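Side-chain contacts in deacetylase EF_0837 (Enterococcus faecalis, PDB 2ICS), which is a binuclear zinc amidohydrolase that removes the acetyl group of acetyl-(R)-mandelate in vitro, though with very low efficiency: residues G215-N218 and D222-T225; V79-T84 and V283-T288; F112-I117 and E313-T318; N165-L170 and L196-A201. All blocks are in the same frame, centred on the assembly; numbering follows the deposited sequence.

Contact 1: G215-N218 and D222-T225; sequences GKEN and DQAT
The amide plane of Q223 is turned 60° from the carboxylate plane of E217, and the amide meets the glutamate at its methylene CG rather than at the carboxylate. Amide oxygen OE1 of Q223 sits closest to CG of E217, at 3.1 Å, a tight carbon-oxygen approach. At the other corner of the amide, NE2 of Q223 faces the backbone O of G215 at 3.8 Å, too long for a hydrogen bond. Both side chains are extended beyond CG, and they cross at about a right angle. Q223 directs its CB toward the other loop, and its CG lies anti to the carbonyl carbon (chi1 -61°), which carries the amide across to E217. No hydrogen bond or salt bridge spans the segments, and both E217 and Q223 are solvent-exposed, so this is a light surface contact held by van der Waals touch. Hydrogen bonds outside this touch involve both loops. E217 O accepts from K229 NZ, while the buried amide of N218 is bonded through ND2 to G190 O. On the opposing loop, D222 OD1 uses its anti lone pair to accept from A224 N at 3.0 Å, with a bent N-H...O angle of 135°. That bond defines an Asx turn, which begins at the last residue of the short strand 221-222, in the long excursion that follows barrel strand 208-210 and the zinc ligand H211.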
loop_
_atom_site.group_PDB
_atom_site.type_symbol
_atom_site.label_atom_id
_atom_site.label_comp_id
_atom_site.label_asym_id
_atom_site.label_seq_id
_atom_site.Cartn_x
_atom_site.Cartn_y
_atom_site.Cartn_z
ATOM N N GLY A 215 17.696 -1.799 -1.275
ATOM C CA GLY A 215 19.052 -2.315 -1.326
ATOM C C GLY A 215 20.168 -1.403 -0.857
ATOM O O GLY A 215 21.336 -1.680 -1.111
ATOM N N LYS A 216 19.823 -0.318 -0.176
ATOM C CA LYS A 216 20.833 0.610 0.313
ATOM C C LYS A 216 21.659 -0.034 1.432
ATOM O O LYS A 216 21.250 -1.041 2.018
ATOM C CB LYS A 216 20.149 1.893 0.808
ATOM C CG LYS A 216 19.323 2.574 -0.279
ATOM C CD LYS A 216 18.532 3.779 0.232
ATOM C CE LYS A 216 17.659 4.360 -0.885
ATOM N NZ LYS A 216 16.729 5.443 -0.438
ATOM N N GLU A 217 22.824 0.544 1.720
ATOM C CA GLU A 217 23.705 0.026 2.767
ATOM C C GLU A 217 23.030 0.051 4.137
ATOM O O GLU A 217 23.282 -0.807 4.983
ATOM C CB GLU A 217 24.997 0.856 2.832
ATOM C CG GLU A 217 25.897 0.726 1.611
ATOM C CD GLU A 217 27.146 1.595 1.703
ATOM O OE1 GLU A 217 27.017 2.842 1.662
ATOM O OE2 GLU A 217 28.258 1.028 1.821
ATOM N N ASN A 218 22.182 1.051 4.352
ATOM C CA ASN A 218 21.471 1.208 5.614
ATOM C C ASN A 218 20.174 0.394 5.625
ATOM O O ASN A 218 19.316 0.596 6.480
ATOM C CB ASN A 218 21.177 2.695 5.843
ATOM C CG ASN A 218 20.641 2.988 7.233
ATOM O OD1 ASN A 218 21.190 2.530 8.239
ATOM N ND2 ASN A 218 19.567 3.774 7.296
ATOM N N ASP A 222 22.816 -7.184 5.294
ATOM C CA ASP A 222 24.202 -6.874 5.626
ATOM C C ASP A 222 24.972 -7.296 4.381
ATOM O O ASP A 222 25.159 -8.490 4.131
ATOM C CB ASP A 222 24.679 -7.692 6.827
ATOM C CG ASP A 222 26.037 -7.230 7.351
ATOM O OD1 ASP A 222 26.957 -7.014 6.532
ATOM O OD2 ASP A 222 26.187 -7.088 8.588
ATOM N N GLN A 223 25.404 -6.319 3.594
ATOM C CA GLN A 223 26.120 -6.606 2.361
ATOM C C GLN A 223 27.433 -7.358 2.568
ATOM O O GLN A 223 27.907 -8.043 1.660
ATOM C CB GLN A 223 26.382 -5.303 1.602
ATOM C CG GLN A 223 25.112 -4.569 1.200
ATOM C CD GLN A 223 25.395 -3.232 0.538
ATOM O OE1 GLN A 223 26.074 -2.377 1.109
ATOM N NE2 GLN A 223 24.875 -3.046 -0.670
ATOM N N ALA A 224 28.006 -7.238 3.762
ATOM C CA ALA A 224 29.271 -7.895 4.075
ATOM C C ALA A 224 29.141 -9.404 4.268
ATOM O O ALA A 224 30.009 -10.166 3.840
ATOM C CB ALA A 224 29.888 -7.267 5.319
ATOM N N THR A 225 28.065 -9.832 4.917
ATOM C CA THR A 225 27.849 -11.250 5.170
ATOM C C THR A 225 26.741 -11.818 4.288
ATOM O O THR A 225 26.522 -13.031 4.245
ATOM C CB THR A 225 27.486 -11.492 6.647
ATOM O OG1 THR A 225 26.240 -10.855 6.948
ATOM C CG2 THR A 225 28.568 -10.921 7.556
#

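Contact 2: V79-T84 and V283-T288; sequences VKKGVT and VYDLAT
A small apolar pair flanked by a loose pair of opposite charges joins K81, just before barrel strand 83-89, and V83, at its start, to D285 and L286, at the beginning of helix 286-296. In the buried part CG2 of V83 rests on CD2 of L286 at 3.8 Å and also approaches L286 CB, the two side chains lying roughly perpendicular. With CG anti to the backbone N (chi1 -173°), L286 brings CD2 to V83, and it also packs on W56 and D58 of strand 51-61, with D58 touched by V83 as well. Nearer the surface the K81 chain, kinked at its second and fourth torsions, passes across D285 rather than ending on its carboxylate: NZ of K81 lies 4.0 Å from D285 CB and 3.7 Å from the backbone O of Y284. D285 is the N-cap of the helix, and its OD2 accepts from T288 N at 2.8 Å, met nearly along its C-O axis with an N-H...O angle of 149°. The other oxygen, OD1, is 4.5 Å from K81 NZ, beyond a salt bridge. NZ instead makes a weak hydrogen bond to E76 O, and R278 touches the K81 chain. The aspartate is thus committed chiefly to the helix end, and the lysine probably adds a diffuse electrostatic attraction to the cap instead of a directed bond between the segments.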
loop_
_atom_site.group_PDB
_atom_site.type_symbol
_atom_site.label_atom_id
_atom_site.label_comp_id
_atom_site.label_asym_id
_atom_site.label_seq_id
_atom_site.Cartn_x
_atom_site.Cartn_y
_atom_site.Cartn_z
ATOM N N VAL A 79 -8.559 2.727 -9.666
ATOM C CA VAL A 79 -9.553 1.991 -10.426
ATOM C C VAL A 79 -9.059 1.454 -11.769
ATOM O O VAL A 79 -9.341 0.313 -12.115
ATOM C CB VAL A 79 -10.827 2.855 -10.634
ATOM C CG1 VAL A 79 -10.481 4.138 -11.376
ATOM C CG2 VAL A 79 -11.889 2.055 -11.383
ATOM N N LYS A 80 -8.308 2.253 -12.516
ATOM C CA LYS A 80 -7.824 1.803 -13.816
ATOM C C LYS A 80 -6.770 0.696 -13.745
ATOM O O LYS A 80 -6.403 0.122 -14.767
ATOM C CB LYS A 80 -7.287 2.996 -14.616
ATOM C CG LYS A 80 -8.343 4.075 -14.877
ATOM C CD LYS A 80 -7.808 5.180 -15.786
ATOM C CE LYS A 80 -8.803 6.337 -15.934
ATOM N NZ LYS A 80 -10.080 5.951 -16.606
ATOM N N LYS A 81 -6.291 0.390 -12.544
ATOM C CA LYS A 81 -5.283 -0.652 -12.373
ATOM C C LYS A 81 -5.801 -1.763 -11.460
ATOM O O LYS A 81 -5.030 -2.573 -10.934
ATOM C CB LYS A 81 -3.999 -0.044 -11.799
ATOM C CG LYS A 81 -3.388 1.040 -12.685
ATOM C CD LYS A 81 -3.005 0.479 -14.054
ATOM C CE LYS A 81 -2.433 1.553 -14.970
ATOM N NZ LYS A 81 -1.197 2.173 -14.419
ATOM N N GLY A 82 -7.115 -1.790 -11.281
ATOM C CA GLY A 82 -7.733 -2.804 -10.443
ATOM C C GLY A 82 -7.589 -2.536 -8.958
ATOM O O GLY A 82 -7.896 -3.403 -8.140
ATOM N N VAL A 83 -7.119 -1.344 -8.604
ATOM C CA VAL A 83 -6.945 -0.990 -7.202
ATOM C C VAL A 83 -8.136 -0.141 -6.753
ATOM O O VAL A 83 -8.339 0.974 -7.237
ATOM C CB VAL A 83 -5.610 -0.226 -6.987
ATOM C CG1 VAL A 83 -5.398 0.059 -5.502
ATOM C CG2 VAL A 83 -4.439 -1.060 -7.531
ATOM N N THR A 84 -8.934 -0.686 -5.838
ATOM C CA THR A 84 -10.124 -0.002 -5.352
ATOM C C THR A 84 -9.862 1.071 -4.295
ATOM O O THR A 84 -10.624 2.027 -4.179
ATOM C CB THR A 84 -11.150 -1.021 -4.800
ATOM O OG1 THR A 84 -10.558 -1.781 -3.737
ATOM C CG2 THR A 84 -11.596 -1.969 -5.902
ATOM N N VAL A 283 8.421 0.924 -11.361
ATOM C CA VAL A 283 7.148 0.461 -10.807
ATOM C C VAL A 283 6.057 1.001 -11.710
ATOM O O VAL A 283 5.776 2.194 -11.708
ATOM C CB VAL A 283 6.919 0.984 -9.368
ATOM C CG1 VAL A 283 7.537 2.334 -9.210
ATOM C CG2 VAL A 283 5.420 1.056 -9.059
ATOM N N TYR A 284 5.432 0.132 -12.483
ATOM C CA TYR A 284 4.399 0.596 -13.401
ATOM C C TYR A 284 3.006 0.599 -12.791
ATOM O O TYR A 284 2.179 1.450 -13.120
ATOM C CB TYR A 284 4.415 -0.265 -14.659
ATOM C CG TYR A 284 5.712 -0.170 -15.434
ATOM C CD1 TYR A 284 6.821 -0.941 -15.084
ATOM C CD2 TYR A 284 5.828 0.698 -16.522
ATOM C CE1 TYR A 284 8.021 -0.850 -15.809
ATOM C CE2 TYR A 284 7.010 0.799 -17.246
ATOM C CZ TYR A 284 8.103 0.026 -16.890
ATOM O OH TYR A 284 9.269 0.138 -17.619
ATOM N N ASP A 285 2.757 -0.360 -11.904
ATOM C CA ASP A 285 1.474 -0.490 -11.230
ATOM C C ASP A 285 1.571 -1.552 -10.127
ATOM O O ASP A 285 2.621 -2.157 -9.934
ATOM C CB ASP A 285 0.384 -0.839 -12.253
ATOM C CG ASP A 285 0.770 -2.001 -13.153
ATOM O OD1 ASP A 285 0.241 -2.079 -14.276
ATOM O OD2 ASP A 285 1.589 -2.842 -12.740
ATOM N N LEU A 286 0.484 -1.770 -9.396
ATOM C CA LEU A 286 0.511 -2.750 -8.312
ATOM C C LEU A 286 0.696 -4.167 -8.859
ATOM O O LEU A 286 1.503 -4.932 -8.341
ATOM C CB LEU A 286 -0.774 -2.656 -7.490
ATOM C CG LEU A 286 -0.828 -3.502 -6.213
ATOM C CD1 LEU A 286 0.204 -3.010 -5.201
ATOM C CD2 LEU A 286 -2.226 -3.419 -5.631
ATOM N N ALA A 287 -0.051 -4.500 -9.909
ATOM C CA ALA A 287 0.037 -5.812 -10.552
ATOM C C ALA A 287 1.492 -6.194 -10.844
ATOM O O ALA A 287 1.913 -7.325 -10.579
ATOM C CB ALA A 287 -0.771 -5.805 -11.859
ATOM N N THR A 288 2.250 -5.239 -11.382
ATOM C CA THR A 288 3.654 -5.449 -11.718
ATOM C C THR A 288 4.497 -5.683 -10.464
ATOM O O THR A 288 5.462 -6.446 -10.481
ATOM C CB THR A 288 4.214 -4.236 -12.491
ATOM O OG1 THR A 288 3.487 -4.079 -13.711
ATOM C CG2 THR A 288 5.688 -4.427 -12.820
#

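Contact 3: F112-I117 and E313-T318; sequences FGLVNI and ENFHLT
F112, on strand 110-114 of the (beta/alpha)8 barrel, presents one face of its ring to L317, just past the Schellman motif that ends helix 309-314. The methyl CD1 of L317 lies 3.9 Å above the ring plane of F112, displaced toward the CD2-CE2 rim, and 4.1 Å from the centroid. The direction is only 16° off the ring normal, a CH-pi contact over the face, and the two side chains run antiparallel, one past the other. One residue on, G113 takes the strand forward through backbone bonds to F149 and V151. L114 makes the second touch: its CD1 comes to 3.9 Å from CE1 of F315, obliquely to the ring, with the leucine set crosswise to the phenylalanine. The L114 CB bond does not aim at F315; the methyl arrives through a chi2 of 27°, away from the usual staggered values. F315 is the first residue to leave the helix, and H316 follows with positive phi as the C-prime residue, turning the chain so that L317 can face F112. F315 also packs on I87, V151 and M186, and thus against side chains of strands 83-89, 110-114, 150-152 and 186-189; L114 touches the same three. Further along, V115 leads to N116, whose amide is held at both ends, ND2 donating to G90 O and OD1 accepting from S118 N.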
loop_
_atom_site.group_PDB
_atom_site.type_symbol
_atom_site.label_atom_id
_atom_site.label_comp_id
_atom_site.label_asym_id
_atom_site.label_seq_id
_atom_site.Cartn_x
_atom_site.Cartn_y
_atom_site.Cartn_z
ATOM N N PHE A 112 -7.567 7.471 0.709
ATOM C CA PHE A 112 -7.326 7.806 2.105
ATOM C C PHE A 112 -5.923 8.376 2.133
ATOM O O PHE A 112 -5.208 8.326 1.127
ATOM C CB PHE A 112 -7.398 6.567 2.988
ATOM C CG PHE A 112 -8.758 5.943 3.033
ATOM C CD1 PHE A 112 -9.788 6.538 3.763
ATOM C CD2 PHE A 112 -9.024 4.779 2.321
ATOM C CE1 PHE A 112 -11.063 5.983 3.785
ATOM C CE2 PHE A 112 -10.295 4.212 2.335
ATOM C CZ PHE A 112 -11.320 4.817 3.072
ATOM N N GLY A 113 -5.524 8.924 3.269
ATOM C CA GLY A 113 -4.191 9.476 3.340
ATOM C C GLY A 113 -3.593 9.500 4.724
ATOM O O GLY A 113 -4.301 9.431 5.727
ATOM N N LEU A 114 -2.269 9.560 4.758
ATOM C CA LEU A 114 -1.506 9.654 5.991
ATOM C C LEU A 114 -1.081 11.108 6.016
ATOM O O LEU A 114 -0.699 11.658 4.985
ATOM C CB LEU A 114 -0.253 8.780 5.922
ATOM C CG LEU A 114 -0.321 7.311 6.330
ATOM C CD1 LEU A 114 -1.720 6.739 6.124
ATOM C CD2 LEU A 114 0.731 6.554 5.525
ATOM N N VAL A 115 -1.155 11.744 7.176
ATOM C CA VAL A 115 -0.747 13.135 7.262
ATOM C C VAL A 115 0.722 13.175 7.646
ATOM O O VAL A 115 1.140 12.515 8.591
ATOM C CB VAL A 115 -1.598 13.914 8.298
ATOM C CG1 VAL A 115 -1.555 13.216 9.640
ATOM C CG2 VAL A 115 -1.085 15.342 8.425
ATOM N N ASN A 116 1.506 13.927 6.885
ATOM C CA ASN A 116 2.936 14.056 7.144
ATOM C C ASN A 116 3.067 14.822 8.448
ATOM O O ASN A 116 2.326 15.773 8.671
ATOM C CB ASN A 116 3.596 14.854 6.019
ATOM C CG ASN A 116 5.079 14.575 5.887
ATOM O OD1 ASN A 116 5.846 14.702 6.845
ATOM N ND2 ASN A 116 5.495 14.199 4.682
ATOM N N ILE A 117 3.996 14.427 9.311
ATOM C CA ILE A 117 4.160 15.142 10.571
ATOM C C ILE A 117 4.657 16.566 10.332
ATOM O O ILE A 117 4.592 17.408 11.225
ATOM C CB ILE A 117 5.123 14.410 11.522
ATOM C CG1 ILE A 117 6.482 14.212 10.851
ATOM C CG2 ILE A 117 4.512 13.082 11.931
ATOM C CD1 ILE A 117 7.533 13.643 11.776
ATOM N N GLU A 313 -5.797 -4.174 7.342
ATOM C CA GLU A 313 -5.501 -4.284 8.768
ATOM C C GLU A 313 -4.444 -3.279 9.235
ATOM O O GLU A 313 -4.547 -2.732 10.330
ATOM C CB GLU A 313 -5.026 -5.695 9.107
ATOM C CG GLU A 313 -6.144 -6.698 9.310
ATOM C CD GLU A 313 -5.618 -8.104 9.535
ATOM O OE1 GLU A 313 -4.500 -8.241 10.074
ATOM O OE2 GLU A 313 -6.327 -9.072 9.186
ATOM N N ASN A 314 -3.426 -3.040 8.414
ATOM C CA ASN A 314 -2.374 -2.097 8.789
ATOM C C ASN A 314 -2.941 -0.731 9.154
ATOM O O ASN A 314 -2.464 -0.086 10.088
ATOM C CB ASN A 314 -1.369 -1.892 7.649
ATOM C CG ASN A 314 -0.572 -3.140 7.327
ATOM O OD1 ASN A 314 -0.531 -4.092 8.112
ATOM N ND2 ASN A 314 0.090 -3.129 6.166
ATOM N N PHE A 315 -3.958 -0.296 8.415
ATOM C CA PHE A 315 -4.550 1.014 8.638
ATOM C C PHE A 315 -5.999 1.040 9.094
ATOM O O PHE A 315 -6.707 2.029 8.915
ATOM C CB PHE A 315 -4.354 1.854 7.378
ATOM C CG PHE A 315 -2.912 2.119 7.079
ATOM C CD1 PHE A 315 -2.209 3.076 7.802
ATOM C CD2 PHE A 315 -2.230 1.347 6.147
ATOM C CE1 PHE A 315 -0.844 3.257 7.605
ATOM C CE2 PHE A 315 -0.863 1.520 5.943
ATOM C CZ PHE A 315 -0.169 2.477 6.675
ATOM N N HIS A 316 -6.432 -0.060 9.690
ATOM C CA HIS A 316 -7.775 -0.155 10.224
ATOM C C HIS A 316 -8.915 0.199 9.281
ATOM O O HIS A 316 -9.845 0.911 9.660
ATOM C CB HIS A 316 -7.848 0.686 11.501
ATOM C CG HIS A 316 -6.861 0.259 12.542
ATOM N ND1 HIS A 316 -5.980 1.134 13.140
ATOM C CD2 HIS A 316 -6.585 -0.963 13.057
ATOM C CE1 HIS A 316 -5.201 0.469 13.975
ATOM N NE2 HIS A 316 -5.547 -0.806 13.944
ATOM N N LEU A 317 -8.834 -0.284 8.044
ATOM C CA LEU A 317 -9.911 -0.068 7.094
ATOM C C LEU A 317 -10.845 -1.248 7.393
ATOM O O LEU A 317 -10.883 -2.242 6.663
ATOM C CB LEU A 317 -9.399 -0.125 5.648
ATOM C CG LEU A 317 -8.412 0.963 5.207
ATOM C CD1 LEU A 317 -8.958 2.349 5.539
ATOM C CD2 LEU A 317 -7.096 0.755 5.909
ATOM N N THR A 318 -11.568 -1.120 8.504
ATOM C CA THR A 318 -12.489 -2.140 8.996
ATOM C C THR A 318 -13.549 -2.588 7.999
ATOM O O THR A 318 -14.016 -3.722 8.053
ATOM C CB THR A 318 -13.214 -1.654 10.277
ATOM O OG1 THR A 318 -13.947 -0.456 9.991
ATOM C CG2 THR A 318 -12.207 -1.366 11.382
#

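Contact 4: N165-L170 and L196-A201; sequences NGITPL and LDEILA
I167 touches I199 with CD1 on the tight side and E198 with CG2 on the watery one. On the packed side CD1 of I167 lies 4.0 Å from CG1 of I199, while CD2 of L170 settles against the helix backbone, 3.7 Å from the O of I199 and 4.0 Å from its CG2. I199 is thus touched on both branches, CG1 by I167 and CG2 by L170, and it backs onto V187 and I189 of strand 186-189 and onto M157. These are neighbouring elements of the (beta/alpha)8 barrel: helix 168-178 follows strand 156-157, helix 196-202 follows strand 186-189, and their first turns lean together. A type II' beta turn from N165 to T168, with G166 at positive phi, leads into the first helix and leaves I167 facing the second. The solvent-facing part is polar. E198 stretches out fully beyond CG, which lies anti to the backbone N (chi1 -166°), and lays its carboxylate beside I167, so that OE1 of E198 is 3.5 Å from both CB and CG2 of I167. No direct hydrogen bond joins the segments. A water bridges them instead, donating to OE1 of E198 at 2.7 Å and accepting a longer bond from the backbone N of I167 at 3.3 Å, which ties the charged end of the glutamate to the turn.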
loop_
_atom_site.group_PDB
_atom_site.type_symbol
_atom_site.label_atom_id
_atom_site.label_comp_id
_atom_site.label_asym_id
_atom_site.label_seq_id
_atom_site.Cartn_x
_atom_site.Cartn_y
_atom_site.Cartn_z
ATOM N N ASN A 165 18.710 16.858 12.002
ATOM C CA ASN A 165 17.825 16.516 13.114
ATOM C C ASN A 165 17.852 15.059 13.580
ATOM O O ASN A 165 17.103 14.680 14.478
ATOM C CB ASN A 165 16.398 16.946 12.773
ATOM C CG ASN A 165 16.263 18.458 12.667
ATOM O OD1 ASN A 165 15.450 18.975 11.897
ATOM N ND2 ASN A 165 17.062 19.175 13.452
ATOM N N GLY A 166 18.722 14.256 12.978
ATOM C CA GLY A 166 18.852 12.860 13.368
ATOM C C GLY A 166 17.584 12.040 13.559
ATOM O O GLY A 166 16.715 12.001 12.687
ATOM N N ILE A 167 17.481 11.385 14.713
ATOM C CA ILE A 167 16.340 10.530 15.033
ATOM C C ILE A 167 15.188 11.293 15.687
ATOM O O ILE A 167 14.077 10.771 15.819
ATOM C CB ILE A 167 16.778 9.388 15.988
ATOM C CG1 ILE A 167 15.728 8.277 16.010
ATOM C CG2 ILE A 167 16.970 9.933 17.398
ATOM C CD1 ILE A 167 15.584 7.542 14.693
ATOM N N THR A 168 15.458 12.528 16.090
ATOM C CA THR A 168 14.465 13.366 16.755
ATOM C C THR A 168 13.085 13.411 16.084
ATOM O O THR A 168 12.063 13.408 16.768
ATOM C CB THR A 168 14.985 14.816 16.914
ATOM O OG1 THR A 168 16.266 14.801 17.559
ATOM C CG2 THR A 168 14.025 15.633 17.760
ATOM N N PRO A 169 13.036 13.464 14.741
ATOM C CA PRO A 169 11.730 13.511 14.072
ATOM C C PRO A 169 10.861 12.290 14.358
ATOM O O PRO A 169 9.636 12.401 14.462
ATOM C CB PRO A 169 12.103 13.625 12.595
ATOM C CG PRO A 169 13.401 14.388 12.646
ATOM C CD PRO A 169 14.122 13.685 13.768
ATOM N N LEU A 170 11.494 11.126 14.483
ATOM C CA LEU A 170 10.760 9.900 14.762
ATOM C C LEU A 170 10.193 9.927 16.177
ATOM O O LEU A 170 9.061 9.501 16.400
ATOM C CB LEU A 170 11.665 8.675 14.572
ATOM C CG LEU A 170 11.021 7.293 14.770
ATOM C CD1 LEU A 170 9.806 7.136 13.855
ATOM C CD2 LEU A 170 12.047 6.206 14.481
ATOM N N LEU A 196 19.568 2.372 10.620
ATOM C CA LEU A 196 18.390 1.519 10.711
ATOM C C LEU A 196 18.094 1.002 12.113
ATOM O O LEU A 196 16.949 1.047 12.563
ATOM C CB LEU A 196 18.514 0.338 9.744
ATOM C CG LEU A 196 17.254 -0.527 9.599
ATOM C CD1 LEU A 196 16.069 0.326 9.159
ATOM C CD2 LEU A 196 17.511 -1.633 8.589
ATOM N N ASP A 197 19.121 0.513 12.801
ATOM C CA ASP A 197 18.944 -0.026 14.144
ATOM C C ASP A 197 18.334 0.982 15.109
ATOM O O ASP A 197 17.542 0.626 15.979
ATOM C CB ASP A 197 20.285 -0.538 14.684
ATOM C CG ASP A 197 21.384 0.506 14.617
ATOM O OD1 ASP A 197 21.606 1.076 13.528
ATOM O OD2 ASP A 197 22.039 0.750 15.648
ATOM N N GLU A 198 18.700 2.245 14.945
ATOM C CA GLU A 198 18.187 3.305 15.802
ATOM C C GLU A 198 16.708 3.535 15.486
ATOM O O GLU A 198 15.913 3.834 16.366
ATOM C CB GLU A 198 18.996 4.586 15.562
ATOM C CG GLU A 198 18.809 5.672 16.605
ATOM C CD GLU A 198 19.719 6.873 16.366
ATOM O OE1 GLU A 198 19.702 7.802 17.202
ATOM O OE2 GLU A 198 20.445 6.890 15.344
ATOM N N ILE A 199 16.353 3.390 14.215
ATOM C CA ILE A 199 14.977 3.564 13.764
ATOM C C ILE A 199 14.098 2.407 14.223
ATOM O O ILE A 199 13.019 2.613 14.789
ATOM C CB ILE A 199 14.912 3.640 12.225
ATOM C CG1 ILE A 199 15.625 4.901 11.739
ATOM C CG2 ILE A 199 13.469 3.628 11.756
ATOM C CD1 ILE A 199 15.694 5.022 10.232
ATOM N N LEU A 200 14.566 1.191 13.969
ATOM C CA LEU A 200 13.830 -0.011 14.335
ATOM C C LEU A 200 13.636 -0.115 15.838
ATOM O O LEU A 200 12.620 -0.632 16.305
ATOM C CB LEU A 200 14.558 -1.254 13.811
ATOM C CG LEU A 200 14.582 -1.440 12.287
ATOM C CD1 LEU A 200 15.455 -2.625 11.925
ATOM C CD2 LEU A 200 13.177 -1.669 11.769
ATOM N N ALA A 201 14.609 0.390 16.590
ATOM C CA ALA A 201 14.548 0.347 18.045
ATOM C C ALA A 201 13.377 1.149 18.610
ATOM O O ALA A 201 12.812 0.788 19.641
ATOM C CB ALA A 201 15.857 0.860 18.631
HETATM O O HOH W 1 20.207 10.191 16.038
#

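The contacts lie at different distances from the binuclear zinc centre, contact 3 nearest. Measured from the side chain to a bound zinc ion, L114 of contact 3 is about 9 Å away, I199 of contact 4 about 11 Å and L286 of contact 2 about 13 Å; G215 of contact 1 is about 14 Å away. L114, I199 and G215 are each about 12 Å from adenine. Contacts 1 and 4 are joined directly: N218 OD1 lies 2.9 Å from L196 N, a hydrogen bond at the start of helix 196-202. Contact 4 meets contact 3 by packing, I117 CD1 on P169 O at 3.6 Å. Contacts 2 and 3 do not touch, with centres 19 Å apart, but share a sheet through neighbouring strands 83-89 and 110-114.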